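Local coordinates for metallophosphoesterase TT1561-like domain-containing protein (Aquifex aeolicus, PDB 2YVT) that is of unknown function but probably acts as a calcineurin-like metallophosphoesterase, one of a family that hydrolyses phosphate esters with the help of bound metal ions, at residues Leu48-Glu53 and Glu149-Lys155; Phe139-Leu143 and Ile179-Pro183; Phe239-Tyr244 and Leu256-Ser260. One frame throughout, in Å; residues are numbered along the deposited sequence.

The three contacts illustrate how a calcineurin-like fold built on two mixed sheets is tied together. Interaction 2 lies deep in the chain, in the sheet containing strands 134-144 and 175-180. Interaction 1 is more peripheral, with its centre about 15 Å from that of interaction 2. Their segments alternate along the chain, and they touch where Leu-154 O meets Leu-142 N at 2.9 Å, a probable hydrogen bond. Interaction 3 comes after both in sequence and belongs to the other sheet, at its edge; its centre lies about 28 Å from interaction 1 and about 20 Å from interaction 2. The first two are thus neighbours, whereas the third lies apart, near the C-terminus.

Interaction 1. Residues Leu48-Glu53 and Glu149-Lys155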
# COMPACT_ATOMS: atom_id res chain seq x y z
N LEU A 48 9.21 -5.76 -15.99
CA LEU A 48 8.49 -4.58 -16.46
C LEU A 48 9.17 -3.30 -16.01
O LEU A 48 9.32 -2.36 -16.79
CB LEU A 48 7.02 -4.60 -15.99
CG LEU A 48 6.00 -5.20 -16.97
CD1 LEU A 48 6.28 -6.68 -17.20
CD2 LEU A 48 4.59 -5.01 -16.43
N GLU A 49 9.59 -3.27 -14.74
CA GLU A 49 10.21 -2.07 -14.20
C GLU A 49 11.52 -1.79 -14.91
O GLU A 49 11.79 -0.64 -15.27
CB GLU A 49 10.45 -2.20 -12.70
CG GLU A 49 11.10 -0.97 -12.11
CD GLU A 49 11.06 -0.94 -10.61
OE1 GLU A 49 11.15 -2.01 -9.97
OE2 GLU A 49 10.93 0.18 -10.07
N LYS A 50 12.32 -2.83 -15.12
CA LYS A 50 13.61 -2.66 -15.79
C LYS A 50 13.45 -2.14 -17.21
O LYS A 50 14.20 -1.26 -17.63
CB LYS A 50 14.42 -3.95 -15.78
CG LYS A 50 15.03 -4.31 -14.44
CD LYS A 50 15.88 -5.57 -14.55
CE LYS A 50 16.34 -6.05 -13.18
NZ LYS A 50 17.44 -5.21 -12.63
N GLU A 51 12.47 -2.66 -17.95
CA GLU A 51 12.25 -2.19 -19.32
C GLU A 51 11.87 -0.71 -19.33
O GLU A 51 12.39 0.07 -20.13
CB GLU A 51 11.22 -3.03 -20.07
CG GLU A 51 10.71 -2.38 -21.37
CD GLU A 51 11.80 -2.08 -22.40
OE1 GLU A 51 12.88 -2.73 -22.38
OE2 GLU A 51 11.57 -1.18 -23.24
N TYR A 52 10.96 -0.33 -18.43
CA TYR A 52 10.55 1.06 -18.29
C TYR A 52 11.74 1.98 -17.99
O TYR A 52 11.93 3.00 -18.67
CB TYR A 52 9.49 1.18 -17.21
CG TYR A 52 9.09 2.60 -16.88
CD1 TYR A 52 8.19 3.30 -17.69
CD2 TYR A 52 9.63 3.25 -15.78
CE1 TYR A 52 7.83 4.60 -17.39
CE2 TYR A 52 9.28 4.56 -15.47
CZ TYR A 52 8.38 5.23 -16.29
OH TYR A 52 8.02 6.53 -15.98
N GLU A 53 12.56 1.61 -17.00
CA GLU A 53 13.69 2.44 -16.59
C GLU A 53 14.76 2.51 -17.68
O GLU A 53 15.25 3.60 -17.99
CB GLU A 53 14.29 2.00 -15.25
CG GLU A 53 13.33 2.09 -14.04
CD GLU A 53 12.78 3.50 -13.77
OE1 GLU A 53 13.35 4.50 -14.25
OE2 GLU A 53 11.75 3.59 -13.06
N GLU A 149 3.09 7.09 -14.72
CA GLU A 149 3.08 5.83 -15.45
C GLU A 149 2.14 4.84 -14.75
O GLU A 149 2.10 4.78 -13.52
CB GLU A 149 4.50 5.25 -15.49
CG GLU A 149 4.64 3.86 -16.12
CD GLU A 149 4.22 3.80 -17.59
OE1 GLU A 149 4.33 4.81 -18.31
OE2 GLU A 149 3.79 2.71 -18.02
N GLU A 150 1.40 4.05 -15.54
CA GLU A 150 0.51 3.05 -14.95
C GLU A 150 0.61 1.67 -15.58
O GLU A 150 -0.06 0.76 -15.13
CB GLU A 150 -0.94 3.52 -14.98
CG GLU A 150 -1.21 4.80 -14.21
CD GLU A 150 -2.67 5.19 -14.22
OE1 GLU A 150 -3.25 5.36 -15.33
OE2 GLU A 150 -3.24 5.33 -13.13
N ASP A 151 1.43 1.52 -16.62
CA ASP A 151 1.52 0.24 -17.32
C ASP A 151 2.71 -0.63 -16.91
O ASP A 151 2.53 -1.78 -16.57
CB ASP A 151 1.50 0.46 -18.84
CG ASP A 151 0.16 1.01 -19.34
OD1 ASP A 151 -0.80 1.07 -18.55
OD2 ASP A 151 0.07 1.37 -20.52
N PHE A 152 3.92 -0.08 -16.98
CA PHE A 152 5.11 -0.85 -16.62
C PHE A 152 5.34 -0.83 -15.13
O PHE A 152 5.89 -1.78 -14.56
CB PHE A 152 6.35 -0.29 -17.32
CG PHE A 152 6.35 -0.53 -18.80
CD1 PHE A 152 7.02 -1.62 -19.34
CD2 PHE A 152 5.69 0.36 -19.66
CE1 PHE A 152 7.01 -1.84 -20.72
CE2 PHE A 152 5.69 0.15 -21.04
CZ PHE A 152 6.35 -0.96 -21.57
N VAL A 153 4.92 0.27 -14.51
CA VAL A 153 5.03 0.51 -13.07
C VAL A 153 3.90 1.46 -12.72
O VAL A 153 3.26 2.02 -13.62
CB VAL A 153 6.39 1.17 -12.66
CG1 VAL A 153 7.53 0.15 -12.69
CG2 VAL A 153 6.71 2.40 -13.52
N LEU A 154 3.64 1.66 -11.42
CA LEU A 154 2.71 2.69 -10.98
C LEU A 154 3.49 3.85 -10.37
O LEU A 154 4.08 3.73 -9.30
CB LEU A 154 1.73 2.16 -9.93
CG LEU A 154 0.85 0.96 -10.25
CD1 LEU A 154 -0.21 0.84 -9.15
CD2 LEU A 154 0.24 1.12 -11.63
N LYS A 155 3.51 4.97 -11.09
CA LYS A 155 4.14 6.21 -10.61
C LYS A 155 3.18 7.37 -10.88
O LYS A 155 2.56 7.44 -11.94
CB LYS A 155 5.46 6.48 -11.34
CG LYS A 155 6.55 5.43 -11.12
CD LYS A 155 7.89 5.98 -11.62
CE LYS A 155 9.04 5.04 -11.35
NZ LYS A 155 10.32 5.59 -11.86
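Two carboxylates hold the ammonium group of Lys-155: across the contact its NZ lies 2.7 Å from OE2 of Glu-53, on the syn lone pair of that oxygen, and it forms a second salt bridge with Glu-147. The arrangement is helix-on-loop packing in a calcineurin-like fold, with helix 46-57 set against the loop between strands 134-144 and 155-157. Tyr-52 is the central side chain, and its CG, anti to the backbone N (chi1 174°), sets the ring alongside Val-153 and Glu-149. Val-153 CG2 sits over one ring face, 4.0 Å from the centroid in a CH-pi contact, while Lys-155 NZ approaches the edge. Glu-149 slides past in the opposite direction, its CG 3.5 Å from CE1 of Tyr-52. The phenol OH bonds to Glu-147 OE1, the same oxygen that pairs with Lys-155. A leucine in place of Tyr-52 would probably leave Val-153 without its aromatic face and Glu-147 without one of its partners. Closer to the backbones, Phe-152 CB packs 3.5 Å from Tyr-52 CB. The loop braces itself through Glu-149 OE2, which accepts Phe-152 N on its anti lone pair (N-H...O 167°) and Asp-151 N from above the carboxylate plane.

Interaction 2. Residues Phe139-Leu143 and Ile179-Pro183; sequences FGGLL and IFYTP
Thr-182 and Tyr-181 turn toward the backbone of Phe-139-Leu-143 in different ways, one through a hydroxyl and the other through a ring edge. With OG1 anti to its own carbonyl carbon (chi1 -56°), Thr-182 is bonded twice: OG1 donates to Gly-141 O at 3.0 Å, in the carbonyl plane on a lone pair, and accepts Leu-143 N at 2.9 Å. The side chain of Leu-143 passes slantwise over this hydroxyl, its CG 3.8 Å from OG1. The Tyr-181 ring meets the same Gly-141 carbonyl at its edge, CD2 lying 3.4 Å from O, while the phenol OH is bonded to Lys-98. Phe-180 likewise presents its ring edge to Phe-139 O, and its CD1 packs against CB of Phe-139. Where the two segments part, a water donates to both Phe-139 O and Gly-141 O and accepts Thr-182 N, bridging the backbones beyond the Phe-139 N to Ile-179 O bond. The segment 179-183 continues from a parallel strand, in a place consistent with the active-site side of calcineurin-like enzymes. Around the contact, helix 202-211 packs on Leu-143 and Phe-180, helix 158-164 covers Phe-139, and Ile-179 reaches strand 35-39 of the other sheet.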
# COMPACT_ATOMS: atom_id res chain seq x y z
N PHE A 139 -4.15 5.45 -1.82
CA PHE A 139 -3.55 5.94 -3.06
C PHE A 139 -2.19 5.27 -3.20
O PHE A 139 -1.24 5.60 -2.48
CB PHE A 139 -3.44 7.48 -3.05
CG PHE A 139 -3.36 8.11 -4.43
CD1 PHE A 139 -4.22 9.16 -4.78
CD2 PHE A 139 -2.45 7.66 -5.38
CE1 PHE A 139 -4.17 9.75 -6.04
CE2 PHE A 139 -2.38 8.24 -6.66
CZ PHE A 139 -3.25 9.30 -6.99
N GLY A 140 -2.13 4.28 -4.09
CA GLY A 140 -0.93 3.47 -4.27
C GLY A 140 0.07 4.02 -5.27
O GLY A 140 -0.05 5.16 -5.75
N GLY A 141 1.07 3.21 -5.56
CA GLY A 141 2.12 3.60 -6.49
C GLY A 141 3.17 4.50 -5.88
O GLY A 141 3.00 5.00 -4.76
N LEU A 142 4.24 4.72 -6.62
CA LEU A 142 5.31 5.63 -6.20
C LEU A 142 4.87 7.05 -6.51
O LEU A 142 4.64 7.40 -7.66
CB LEU A 142 6.61 5.30 -6.93
CG LEU A 142 7.84 6.03 -6.39
CD1 LEU A 142 8.22 5.53 -4.99
CD2 LEU A 142 8.99 5.86 -7.36
N LEU A 143 4.76 7.87 -5.47
CA LEU A 143 4.38 9.27 -5.64
C LEU A 143 5.66 10.08 -5.81
O LEU A 143 6.62 9.91 -5.05
CB LEU A 143 3.52 9.77 -4.47
CG LEU A 143 2.33 8.85 -4.14
CD1 LEU A 143 1.41 9.47 -3.09
CD2 LEU A 143 1.54 8.43 -5.40
N ILE A 179 -3.86 5.41 3.44
CA ILE A 179 -2.93 4.33 3.18
C ILE A 179 -2.24 4.62 1.86
O ILE A 179 -2.91 4.75 0.83
CB ILE A 179 -3.64 2.95 3.10
CG1 ILE A 179 -4.54 2.73 4.33
CG2 ILE A 179 -2.61 1.82 2.97
CD1 ILE A 179 -5.44 1.52 4.23
N PHE A 180 -0.91 4.74 1.91
CA PHE A 180 -0.11 5.06 0.73
C PHE A 180 1.00 4.05 0.59
O PHE A 180 1.56 3.60 1.59
CB PHE A 180 0.55 6.45 0.85
CG PHE A 180 -0.41 7.57 1.11
CD1 PHE A 180 -1.39 7.90 0.18
CD2 PHE A 180 -0.33 8.30 2.30
CE1 PHE A 180 -2.29 8.95 0.44
CE2 PHE A 180 -1.20 9.34 2.56
CZ PHE A 180 -2.18 9.67 1.63
N TYR A 181 1.34 3.69 -0.65
CA TYR A 181 2.57 2.94 -0.86
C TYR A 181 3.77 3.81 -0.45
O TYR A 181 4.69 3.35 0.23
CB TYR A 181 2.69 2.49 -2.32
CG TYR A 181 4.04 1.90 -2.64
CD1 TYR A 181 4.42 0.66 -2.14
CD2 TYR A 181 4.94 2.60 -3.45
CE1 TYR A 181 5.67 0.11 -2.45
CE2 TYR A 181 6.19 2.07 -3.77
CZ TYR A 181 6.55 0.83 -3.26
OH TYR A 181 7.78 0.30 -3.56
N THR A 182 3.75 5.07 -0.87
CA THR A 182 4.87 5.97 -0.65
C THR A 182 4.78 6.65 0.72
O THR A 182 3.75 7.24 1.05
CB THR A 182 4.93 7.04 -1.75
OG1 THR A 182 4.99 6.39 -3.02
CG2 THR A 182 6.15 7.92 -1.59
N PRO A 183 5.86 6.55 1.52
CA PRO A 183 5.87 7.24 2.81
C PRO A 183 6.29 8.71 2.69
O PRO A 183 6.93 9.09 1.70
CB PRO A 183 6.92 6.47 3.61
CG PRO A 183 7.92 6.02 2.57
CD PRO A 183 7.10 5.78 1.30
O HOH W 1 1.48 5.82 -2.71

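Interaction 3. Residues Phe239-Tyr244 and Leu256-Ser260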
# COMPACT_ATOMS: atom_id res chain seq x y z
N PHE A 239 7.72 -7.01 5.25
CA PHE A 239 7.13 -8.33 5.40
C PHE A 239 8.17 -9.47 5.23
O PHE A 239 8.09 -10.49 5.93
CB PHE A 239 5.96 -8.50 4.43
CG PHE A 239 5.14 -9.73 4.67
CD1 PHE A 239 4.43 -9.89 5.85
CD2 PHE A 239 5.04 -10.71 3.68
CE1 PHE A 239 3.65 -11.02 6.06
CE2 PHE A 239 4.24 -11.84 3.88
CZ PHE A 239 3.55 -11.99 5.08
N GLU A 240 9.15 -9.27 4.33
CA GLU A 240 10.23 -10.26 4.12
C GLU A 240 11.10 -10.48 5.36
O GLU A 240 11.83 -11.47 5.44
CB GLU A 240 11.24 -9.78 3.09
CG GLU A 240 10.82 -9.42 1.74
CD GLU A 240 12.00 -8.79 1.00
OE1 GLU A 240 12.19 -9.08 -0.18
OE2 GLU A 240 12.77 -8.02 1.64
N GLU A 241 11.10 -9.50 6.25
CA GLU A 241 11.83 -9.60 7.51
C GLU A 241 10.94 -10.17 8.61
O GLU A 241 11.34 -10.22 9.77
CB GLU A 241 12.36 -8.22 7.91
CG GLU A 241 13.41 -7.69 6.96
CD GLU A 241 13.81 -6.25 7.23
OE1 GLU A 241 13.62 -5.76 8.36
OE2 GLU A 241 14.32 -5.63 6.29
N GLY A 242 9.73 -10.59 8.23
CA GLY A 242 8.74 -11.07 9.20
C GLY A 242 8.07 -9.98 10.01
O GLY A 242 7.48 -10.25 11.06
N ARG A 243 8.13 -8.75 9.51
CA ARG A 243 7.63 -7.60 10.24
C ARG A 243 6.19 -7.23 9.87
O ARG A 243 5.74 -7.46 8.74
CB ARG A 243 8.58 -6.40 10.09
CG ARG A 243 9.88 -6.63 10.90
CD ARG A 243 10.85 -5.46 10.94
NE ARG A 243 11.71 -5.55 12.13
CZ ARG A 243 12.90 -6.15 12.19
NH1 ARG A 243 13.57 -6.16 13.33
NH2 ARG A 243 13.44 -6.74 11.12
N TYR A 244 5.48 -6.70 10.87
CA TYR A 244 4.15 -6.17 10.68
C TYR A 244 3.89 -5.10 11.73
O TYR A 244 4.66 -4.96 12.69
CB TYR A 244 3.10 -7.28 10.76
CG TYR A 244 3.02 -7.97 12.10
CD1 TYR A 244 2.11 -7.53 13.07
CD2 TYR A 244 3.84 -9.06 12.40
CE1 TYR A 244 2.03 -8.16 14.31
CE2 TYR A 244 3.77 -9.69 13.64
CZ TYR A 244 2.86 -9.24 14.59
OH TYR A 244 2.78 -9.85 15.82
N LEU A 256 5.13 -2.07 16.58
CA LEU A 256 5.83 -2.67 15.45
C LEU A 256 6.40 -3.99 15.91
O LEU A 256 7.23 -4.03 16.82
CB LEU A 256 6.92 -1.73 14.93
CG LEU A 256 6.47 -0.71 13.87
CD1 LEU A 256 5.19 0.03 14.24
CD2 LEU A 256 7.59 0.25 13.66
N GLU A 257 5.93 -5.07 15.29
CA GLU A 257 6.24 -6.41 15.75
C GLU A 257 6.89 -7.24 14.66
O GLU A 257 7.01 -6.79 13.50
CB GLU A 257 4.97 -7.12 16.27
CG GLU A 257 3.97 -6.19 16.96
CD GLU A 257 3.23 -6.84 18.10
OE1 GLU A 257 3.89 -7.49 18.95
OE2 GLU A 257 2.00 -6.68 18.18
N GLN A 258 7.34 -8.42 15.04
CA GLN A 258 7.96 -9.36 14.13
C GLN A 258 7.48 -10.76 14.50
O GLN A 258 7.28 -11.04 15.69
CB GLN A 258 9.48 -9.27 14.25
CG GLN A 258 10.25 -10.09 13.25
CD GLN A 258 11.74 -10.02 13.49
OE1 GLN A 258 12.21 -10.27 14.60
NE2 GLN A 258 12.48 -9.69 12.45
N PHE A 259 7.27 -11.62 13.51
CA PHE A 259 6.92 -13.01 13.81
C PHE A 259 7.91 -13.59 14.82
O PHE A 259 9.11 -13.32 14.75
CB PHE A 259 6.94 -13.89 12.55
CG PHE A 259 5.98 -13.45 11.47
CD1 PHE A 259 4.71 -12.98 11.78
CD2 PHE A 259 6.35 -13.54 10.12
CE1 PHE A 259 3.83 -12.59 10.77
CE2 PHE A 259 5.48 -13.14 9.11
CZ PHE A 259 4.21 -12.67 9.44
N SER A 260 7.41 -14.37 15.76
CA SER A 260 8.29 -14.98 16.75
C SER A 260 8.12 -16.49 16.78
O SER A 260 7.23 -17.05 16.13
CB SER A 260 8.04 -14.39 18.13
OG SER A 260 6.70 -14.59 18.52
OXT SER A 260 8.90 -17.18 17.45
O HOH W 2 15.35 -8.96 12.35
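This is an antiparallel hairpin contact at the margin of the six-stranded mixed sheet, where strand 253-258, the outermost, pairs with strand 243-248 close to the C-terminus. Tyr-244 and Glu-257 form a hydrogen-bonded pair: Tyr-244 N reaches Glu-257 O at 3.0 Å, and Glu-257 N returns the bond to Tyr-244 O. Next to it, Arg-243 and Gln-258 make a non-hydrogen-bonded pair, and beyond them the Gly-242 carbonyl takes Phe-259 N at 2.8 Å, extending the pairing past the regular strand. The Tyr-244 ring has CG between its backbone N and carbonyl carbon (chi1 64°), a torsion that lays one face across Glu-257, whose CB makes a CH-pi contact 3.9 Å from the ring centroid. Phe-259 lies obliquely beside Tyr-244, with the ring planes 32° apart, and Gly-242 O sits over one face of the Phe-259 ring. Phe-259 CZ meets CE1 of Phe-239, and both Tyr-244 and Phe-259 also pack on helix 21-31. Gly-242 has a positive phi, and a beta carbon there would come about 3.4 Å from CD2 of Phe-259, a tight approach. On the face of Arg-243 and Gln-258, the chemistry is polar. Gln-258 NE2 donates to Glu-241 O at 3.0 Å and sits over the guanidinium face of Arg-243. These two donors do not bond to each other; a shared water accepts from both. Glu-241 OE1 forms a salt bridge with Arg-243 NH2, though the hydrogen bond within it is weak. Each donor thus has its own acceptor besides the water, probably making their closeness tolerable.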